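Local structure of acetyltransferase PA1377 (2VI7) at the interface of chains A and B. The protein is a putative acetyltransferase of the GCN5-related (GNAT) family, probably transferring an acetyl group from acetyl-coenzyme A to an amine. Numbering follows the deposited sequence. Chains: chain A/B, Acetyltransferase PA1377.

The interface of chains A and B. Residues chain A 149-153; chain B 83, 85, 122, 124.
A:Tyr152 lays one face of its phenol ring against the guanidinium of B:Arg83 where two copies of this GNAT-fold protein meet in a two-fold symmetric interface, which may or may not be the biological dimer. This stack is the tightly packed part of the contact: the planes lie 11° apart, and A:Tyr152 CE1 sits over the centre of the guanidinium, 3.4 Å from B:Arg83 CZ. B:Arg83 NH1 lies above the ring toward its rim, a cation-pi contact 3.6 Å from the centroid of A:Tyr152. In the guanidinium plane, B:Arg83 NH1 also donates a hydrogen bond to the backbone carbonyl of that tyrosine, A:Tyr152 O, at 2.8 Å. With CG anti to the backbone N (chi1 -174°), the tyrosine ring lies beside its own carbonyl, and one guanidinium serves both groups. At the edge of the guanidinium, in its plane, B:Glu124 holds its rotation: B:Arg83 NH1 and NH2 grip the carboxylate end-on, B:Arg83 NH2 meeting B:Glu124 OE1 on the syn lone pair at 3.0 Å. B:Glu124 OE2 accepts from both of these nitrogens and, on its anti lone pair, from B:Arg122 NE at 2.6 Å, a salt bridge within chain B; the two arginines probably keep this carboxylate ionised. Next to the stack, B:His85 NE2 donates a hydrogen bond to A:Asp151 O at 2.8 Å, in the imidazole plane but above the carbonyl plane. B:His85 CE1 packs against A:Ala153 CA at 3.6 Å. B:Arg122, extended from CG to NE, is buried to a similar extent (49 Å²) but touches chain A more loosely: B:Arg122 NH2 passes A:Met149 CB at 3.5 Å, and B:Arg122 NH1 comes near A:Arg150 O without aiming an N-H at it.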
loop_
_atom_site.group_PDB
_atom_site.type_symbol
_atom_site.label_atom_id
_atom_site.label_comp_id
_atom_site.label_asym_id
_atom_site.label_seq_id
_atom_site.Cartn_x
_atom_site.Cartn_y
_atom_site.Cartn_z
ATOM N N MET A 149 6.234 3.688 11.466
ATOM C CA MET A 149 5.860 4.779 10.580
ATOM C C MET A 149 5.179 5.942 11.300
ATOM O O MET A 149 4.069 5.815 11.809
ATOM C CB MET A 149 4.980 4.205 9.479
ATOM C CG MET A 149 5.483 2.835 9.051
ATOM S SD MET A 149 5.008 2.358 7.405
ATOM C CE MET A 149 3.591 1.359 7.747
ATOM N N ARG A 150 5.869 7.080 11.317
ATOM C CA ARG A 150 5.427 8.294 11.995
ATOM C C ARG A 150 4.315 9.083 11.323
ATOM O O ARG A 150 4.385 9.372 10.137
ATOM C CB ARG A 150 6.629 9.208 12.184
ATOM C CG ARG A 150 7.827 8.524 12.823
ATOM C CD ARG A 150 7.696 8.420 14.347
ATOM N NE ARG A 150 8.560 7.384 14.919
ATOM N N ASP A 151 3.304 9.457 12.104
ATOM C CA ASP A 151 2.172 10.217 11.590
ATOM C C ASP A 151 1.584 9.491 10.392
ATOM O O ASP A 151 1.284 10.083 9.358
ATOM C CB ASP A 151 2.622 11.616 11.179
ATOM C CG ASP A 151 3.159 12.423 12.346
ATOM O OD1 ASP A 151 3.041 11.965 13.510
ATOM O OD2 ASP A 151 3.694 13.525 12.096
ATOM N N TYR A 152 1.418 8.189 10.554
ATOM C CA TYR A 152 0.880 7.339 9.517
ATOM C C TYR A 152 -0.598 7.604 9.215
ATOM O O TYR A 152 -1.010 7.635 8.055
ATOM C CB TYR A 152 1.052 5.892 9.943
ATOM C CG TYR A 152 0.656 4.890 8.894
ATOM C CD1 TYR A 152 1.483 4.635 7.799
ATOM C CD2 TYR A 152 -0.531 4.169 9.008
ATOM C CE1 TYR A 152 1.140 3.677 6.846
ATOM C CE2 TYR A 152 -0.885 3.210 8.061
ATOM C CZ TYR A 152 -0.047 2.966 6.985
ATOM O OH TYR A 152 -0.391 2.002 6.063
ATOM N N ALA A 153 -1.397 7.782 10.263
ATOM C CA ALA A 153 -2.824 8.007 10.099
ATOM C C ALA A 153 -3.390 8.927 11.160
ATOM O O ALA A 153 -2.715 9.278 12.122
ATOM C CB ALA A 153 -3.576 6.667 10.132
ATOM N N ARG B 83 -5.820 8.795 5.891
ATOM C CA ARG B 83 -4.456 8.641 5.395
ATOM C C ARG B 83 -4.142 9.727 4.363
ATOM O O ARG B 83 -3.010 9.831 3.882
ATOM C CB ARG B 83 -4.299 7.261 4.753
ATOM C CG ARG B 83 -4.248 6.103 5.738
ATOM C CD ARG B 83 -2.824 5.888 6.192
ATOM N NE ARG B 83 -2.006 5.331 5.116
ATOM C CZ ARG B 83 -0.745 5.680 4.854
ATOM N NH1 ARG B 83 -0.119 6.602 5.580
ATOM N NH2 ARG B 83 -0.098 5.090 3.862
ATOM N N HIS B 85 -3.352 12.736 4.462
ATOM C CA HIS B 85 -2.345 13.752 4.775
ATOM C C HIS B 85 -1.019 13.228 4.226
ATOM O O HIS B 85 0.009 13.911 4.275
ATOM C CB HIS B 85 -2.225 13.950 6.293
ATOM C CG HIS B 85 -1.904 12.690 7.036
ATOM N ND1 HIS B 85 -2.805 11.657 7.165
ATOM C CD2 HIS B 85 -0.750 12.257 7.599
ATOM C CE1 HIS B 85 -2.221 10.638 7.768
ATOM N NE2 HIS B 85 -0.974 10.976 8.042
ATOM N N ARG B 122 3.171 13.859 4.966
ATOM C CA ARG B 122 4.020 12.677 4.834
ATOM C C ARG B 122 4.104 12.137 3.407
ATOM O O ARG B 122 3.081 11.992 2.745
ATOM C CB ARG B 122 3.440 11.606 5.773
ATOM C CG ARG B 122 4.103 10.260 5.784
ATOM C CD ARG B 122 3.320 9.263 6.642
ATOM N NE ARG B 122 3.773 7.896 6.405
ATOM C CZ ARG B 122 4.868 7.357 6.934
ATOM N NH1 ARG B 122 5.637 8.057 7.756
ATOM N NH2 ARG B 122 5.210 6.118 6.612
ATOM N N GLU B 124 5.657 8.865 1.328
ATOM C CA GLU B 124 6.221 7.532 1.484
ATOM C C GLU B 124 6.794 6.934 0.196
ATOM O O GLU B 124 6.361 7.273 -0.900
ATOM C CB GLU B 124 5.121 6.615 2.031
ATOM C CG GLU B 124 4.180 7.337 3.001
ATOM C CD GLU B 124 2.923 6.546 3.337
ATOM O OE1 GLU B 124 2.375 5.897 2.418
ATOM O OE2 GLU B 124 2.474 6.591 4.505
#